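Long-range contact in colicin-D (PDB 5ZNM), which kills Escherichia coli and close relatives as a plasmid-encoded toxin whose C-terminal tRNase domain cuts tRNA and thereby stops protein synthesis: residues Ser345-Val357 / Gly368-Leu382. Sequence-based numbering, arbitrary orientation.
Sequences SKVYFNPNTMNVV and GWKINPDADNGRIYL
Lys370 NZ donates two hydrogen bonds across an antiparallel β-hairpin of the C-terminal tRNase domain, to Thr353 O and to Asn355 OD1, each 2.8 Å long. The bond to Asn355 OD1 comes from above the amide plane. Bends at its last two torsions curl the lysine chain back so that its ammonium reaches the two oxygens. Asn355 ND2 bonds to Asp304 O, so both ends of this amide are engaged. Beside it, strands 355-357 and 368-370 run antiparallel; Val356 and Trp369 form the hydrogen-bonded pair, with Val356 N to Trp369 O at 2.8 Å and nearly straight (171°) and the return bond, Trp369 N to Val356 O, 3.0 Å and less straight. Ile371 N to Met354 O carries the pairing past the end of the strand.

On the sheet face bearing Val356 and Trp369, Val356 CG2 sits 4.0 Å from the centroid of the indole five-membered ring, 7° off its normal, a CH-pi contact over the face. The other methyl, Val356 CG1, packs against Ile371 CG1, just past the strand, and Tyr381 CE2 of helix 376-382. That helix stands off from strand 346-349, crossing it nearly at right angles, and reaches the face carrying Val347, Phe349 and Val356 through Tyr381 and Leu382. The rings of Tyr381 and Phe349 make an offset edge-to-face pair, the Tyr381 edge toward the Phe349 face, with centroids 5.8 Å apart and planes at 70°. The phenol reaches strand 346-349, where its OH contacts Val347 CG1 and Phe349 CB and hydrogen-bonds to Lys336 O, which gives this buried hydroxyl a backbone partner. Leu382 completes the seam with its two methyls divided: CD2 lies 3.5 Å from Phe349 CZ, whereas CD1 is 3.9 Å from Met354 CE, the same methyl that rests on Pro373 CB.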
# COMPACT_ATOMS: atom_id res chain seq x y z
N SER A 345 36.65 -7.00 9.60
CA SER A 345 36.21 -8.00 10.55
C SER A 345 36.87 -7.77 11.91
O SER A 345 37.93 -7.17 12.02
CB SER A 345 36.52 -9.40 10.03
OG SER A 345 37.92 -9.56 9.89
N LYS A 346 36.21 -8.26 12.95
CA LYS A 346 36.76 -8.23 14.30
C LYS A 346 36.92 -9.66 14.78
O LYS A 346 36.07 -10.51 14.48
CB LYS A 346 35.85 -7.45 15.25
CG LYS A 346 35.69 -5.99 14.88
CD LYS A 346 34.80 -5.29 15.90
CE LYS A 346 34.55 -3.85 15.49
NZ LYS A 346 35.76 -3.02 15.72
N VAL A 347 37.99 -9.93 15.52
CA VAL A 347 38.27 -11.26 16.06
C VAL A 347 38.10 -11.20 17.57
O VAL A 347 38.62 -10.29 18.22
CB VAL A 347 39.68 -11.76 15.67
CG1 VAL A 347 39.93 -13.12 16.28
CG2 VAL A 347 39.86 -11.83 14.13
N TYR A 348 37.39 -12.18 18.13
CA TYR A 348 37.12 -12.26 19.56
C TYR A 348 37.83 -13.48 20.12
O TYR A 348 37.53 -14.61 19.72
CB TYR A 348 35.61 -12.29 19.85
CG TYR A 348 34.99 -10.98 19.43
CD1 TYR A 348 35.07 -9.86 20.24
CD2 TYR A 348 34.38 -10.85 18.19
CE1 TYR A 348 34.54 -8.64 19.84
CE2 TYR A 348 33.84 -9.64 17.79
CZ TYR A 348 33.93 -8.55 18.61
OH TYR A 348 33.40 -7.35 18.20
N PHE A 349 38.79 -13.24 21.01
CA PHE A 349 39.72 -14.26 21.48
C PHE A 349 39.45 -14.57 22.94
O PHE A 349 39.20 -13.66 23.74
CB PHE A 349 41.16 -13.78 21.30
CG PHE A 349 42.20 -14.70 21.88
CD1 PHE A 349 42.43 -15.95 21.33
CD2 PHE A 349 42.96 -14.30 22.96
CE1 PHE A 349 43.43 -16.79 21.85
CE2 PHE A 349 43.96 -15.14 23.50
CZ PHE A 349 44.19 -16.38 22.94
N ASN A 350 39.51 -15.86 23.30
CA ASN A 350 39.46 -16.24 24.71
C ASN A 350 40.81 -16.80 25.14
O ASN A 350 41.26 -17.78 24.55
CB ASN A 350 38.35 -17.27 24.97
CG ASN A 350 38.18 -17.56 26.44
OD1 ASN A 350 38.95 -18.33 27.01
ND2 ASN A 350 37.18 -16.95 27.06
N PRO A 351 41.48 -16.23 26.14
CA PRO A 351 42.82 -16.69 26.50
C PRO A 351 42.85 -18.02 27.25
O PRO A 351 43.93 -18.57 27.45
CB PRO A 351 43.36 -15.56 27.39
CG PRO A 351 42.12 -14.93 27.97
CD PRO A 351 41.07 -15.03 26.91
N ASN A 352 41.70 -18.54 27.68
CA ASN A 352 41.69 -19.82 28.39
C ASN A 352 41.45 -20.98 27.45
O ASN A 352 42.21 -21.96 27.45
CB ASN A 352 40.63 -19.80 29.48
CG ASN A 352 40.78 -18.64 30.42
OD1 ASN A 352 39.82 -17.93 30.71
ND2 ASN A 352 41.99 -18.45 30.92
N THR A 353 40.41 -20.90 26.62
CA THR A 353 40.19 -21.94 25.62
C THR A 353 41.07 -21.76 24.40
O THR A 353 41.20 -22.71 23.61
CB THR A 353 38.74 -21.95 25.16
OG1 THR A 353 38.48 -20.73 24.46
CG2 THR A 353 37.77 -22.09 26.36
N MET A 354 41.65 -20.57 24.20
CA MET A 354 42.41 -20.19 23.01
C MET A 354 41.57 -20.15 21.74
O MET A 354 42.11 -20.13 20.63
CB MET A 354 43.63 -21.10 22.79
CG MET A 354 44.52 -21.19 24.01
SD MET A 354 45.52 -19.73 24.24
CE MET A 354 46.61 -19.87 22.83
N ASN A 355 40.24 -20.09 21.88
CA ASN A 355 39.38 -20.03 20.71
C ASN A 355 39.29 -18.60 20.17
O ASN A 355 39.35 -17.63 20.93
CB ASN A 355 37.98 -20.57 21.04
CG ASN A 355 37.96 -22.09 21.12
OD1 ASN A 355 38.88 -22.75 20.65
ND2 ASN A 355 36.90 -22.65 21.72
N VAL A 356 39.15 -18.49 18.86
CA VAL A 356 38.79 -17.24 18.21
C VAL A 356 37.46 -17.42 17.51
O VAL A 356 37.13 -18.52 17.04
CB VAL A 356 39.85 -16.79 17.18
CG1 VAL A 356 41.14 -16.39 17.88
CG2 VAL A 356 40.12 -17.93 16.19
N VAL A 357 36.69 -16.33 17.43
CA VAL A 357 35.49 -16.26 16.61
C VAL A 357 35.59 -14.99 15.77
O VAL A 357 35.92 -13.92 16.31
CB VAL A 357 34.20 -16.26 17.45
CG1 VAL A 357 32.98 -15.84 16.59
CG2 VAL A 357 33.97 -17.65 18.12
N GLY A 368 35.19 -19.77 13.30
CA GLY A 368 35.97 -19.78 14.52
C GLY A 368 36.68 -21.10 14.68
O GLY A 368 36.32 -22.10 14.05
N TRP A 369 37.69 -21.10 15.55
CA TRP A 369 38.53 -22.27 15.75
C TRP A 369 39.47 -22.02 16.92
O TRP A 369 39.51 -20.92 17.49
CB TRP A 369 39.33 -22.63 14.48
CG TRP A 369 40.28 -21.57 13.94
CD1 TRP A 369 41.56 -21.33 14.36
CD2 TRP A 369 40.03 -20.66 12.86
NE1 TRP A 369 42.12 -20.31 13.61
CE2 TRP A 369 41.20 -19.89 12.68
CE3 TRP A 369 38.93 -20.42 12.03
CZ2 TRP A 369 41.30 -18.89 11.71
CZ3 TRP A 369 39.03 -19.42 11.04
CH2 TRP A 369 40.21 -18.67 10.90
N LYS A 370 40.22 -23.07 17.29
CA LYS A 370 41.17 -22.99 18.39
C LYS A 370 42.56 -22.63 17.88
O LYS A 370 43.09 -23.29 16.98
CB LYS A 370 41.23 -24.31 19.17
CG LYS A 370 42.04 -24.20 20.48
CD LYS A 370 41.95 -25.47 21.34
CE LYS A 370 40.49 -25.85 21.68
NZ LYS A 370 39.71 -24.77 22.41
N ILE A 371 43.15 -21.60 18.48
CA ILE A 371 44.52 -21.19 18.15
C ILE A 371 45.50 -22.23 18.68
O ILE A 371 45.40 -22.67 19.84
CB ILE A 371 44.83 -19.81 18.76
CG1 ILE A 371 43.92 -18.73 18.20
CG2 ILE A 371 46.32 -19.46 18.56
CD1 ILE A 371 44.01 -18.59 16.70
N ASN A 372 46.47 -22.61 17.84
CA ASN A 372 47.61 -23.42 18.26
C ASN A 372 48.79 -22.49 18.54
O ASN A 372 49.43 -22.00 17.58
CB ASN A 372 47.97 -24.45 17.18
CG ASN A 372 49.19 -25.32 17.57
OD1 ASN A 372 49.81 -25.12 18.60
ND2 ASN A 372 49.50 -26.30 16.74
N PRO A 373 49.13 -22.22 19.80
CA PRO A 373 50.19 -21.24 20.10
C PRO A 373 51.57 -21.72 19.72
O PRO A 373 52.50 -20.90 19.70
CB PRO A 373 50.09 -21.07 21.62
CG PRO A 373 49.57 -22.40 22.09
CD PRO A 373 48.57 -22.82 21.03
N ASP A 374 51.75 -23.00 19.41
CA ASP A 374 53.06 -23.51 19.05
C ASP A 374 53.25 -23.63 17.55
O ASP A 374 54.27 -24.17 17.11
CB ASP A 374 53.28 -24.87 19.72
CG ASP A 374 53.12 -24.79 21.22
OD1 ASP A 374 53.79 -23.93 21.83
OD2 ASP A 374 52.32 -25.57 21.79
N ALA A 375 52.29 -23.17 16.76
CA ALA A 375 52.38 -23.17 15.30
C ALA A 375 52.64 -21.75 14.82
O ALA A 375 52.27 -20.77 15.48
CB ALA A 375 51.09 -23.70 14.67
N ASP A 376 53.26 -21.64 13.64
CA ASP A 376 53.63 -20.33 13.10
C ASP A 376 52.45 -19.37 13.05
O ASP A 376 52.54 -18.24 13.55
CB ASP A 376 54.22 -20.46 11.69
CG ASP A 376 55.65 -20.99 11.70
OD1 ASP A 376 56.27 -21.01 12.79
OD2 ASP A 376 56.16 -21.39 10.62
N ASN A 377 51.33 -19.79 12.45
CA ASN A 377 50.23 -18.85 12.26
C ASN A 377 49.57 -18.47 13.58
O ASN A 377 49.11 -17.33 13.74
CB ASN A 377 49.19 -19.42 11.29
CG ASN A 377 49.70 -19.49 9.86
OD1 ASN A 377 50.59 -18.74 9.45
ND2 ASN A 377 49.12 -20.40 9.08
N GLY A 378 49.51 -19.41 14.52
CA GLY A 378 48.93 -19.11 15.82
C GLY A 378 49.80 -18.16 16.61
O GLY A 378 49.31 -17.23 17.26
N ARG A 379 51.11 -18.37 16.55
CA ARG A 379 52.07 -17.46 17.18
C ARG A 379 51.98 -16.06 16.59
O ARG A 379 52.02 -15.06 17.31
CB ARG A 379 53.48 -18.03 17.02
CG ARG A 379 54.54 -17.35 17.84
CD ARG A 379 55.94 -17.61 17.28
NE ARG A 379 55.97 -17.57 15.81
CZ ARG A 379 56.15 -16.47 15.08
NH1 ARG A 379 56.32 -15.29 15.67
NH2 ARG A 379 56.17 -16.55 13.76
N ILE A 380 51.85 -15.96 15.27
CA ILE A 380 51.70 -14.66 14.64
C ILE A 380 50.43 -13.97 15.13
O ILE A 380 50.43 -12.78 15.44
CB ILE A 380 51.74 -14.80 13.11
CG1 ILE A 380 53.16 -15.17 12.66
CG2 ILE A 380 51.26 -13.52 12.42
CD1 ILE A 380 53.26 -15.51 11.21
N TYR A 381 49.33 -14.72 15.23
CA TYR A 381 48.09 -14.10 15.69
C TYR A 381 48.22 -13.61 17.13
O TYR A 381 47.87 -12.47 17.45
CB TYR A 381 46.90 -15.05 15.58
CG TYR A 381 45.69 -14.48 16.29
CD1 TYR A 381 45.02 -13.37 15.78
CD2 TYR A 381 45.23 -15.03 17.50
CE1 TYR A 381 43.92 -12.82 16.45
CE2 TYR A 381 44.14 -14.48 18.16
CZ TYR A 381 43.50 -13.38 17.64
OH TYR A 381 42.41 -12.85 18.32
N LEU A 382 48.71 -14.47 18.03
CA LEU A 382 48.85 -14.07 19.43
C LEU A 382 49.76 -12.87 19.56
O LEU A 382 49.50 -11.96 20.35
CB LEU A 382 49.38 -15.23 20.28
CG LEU A 382 48.48 -16.47 20.32
CD1 LEU A 382 49.17 -17.68 20.96
CD2 LEU A 382 47.16 -16.17 21.04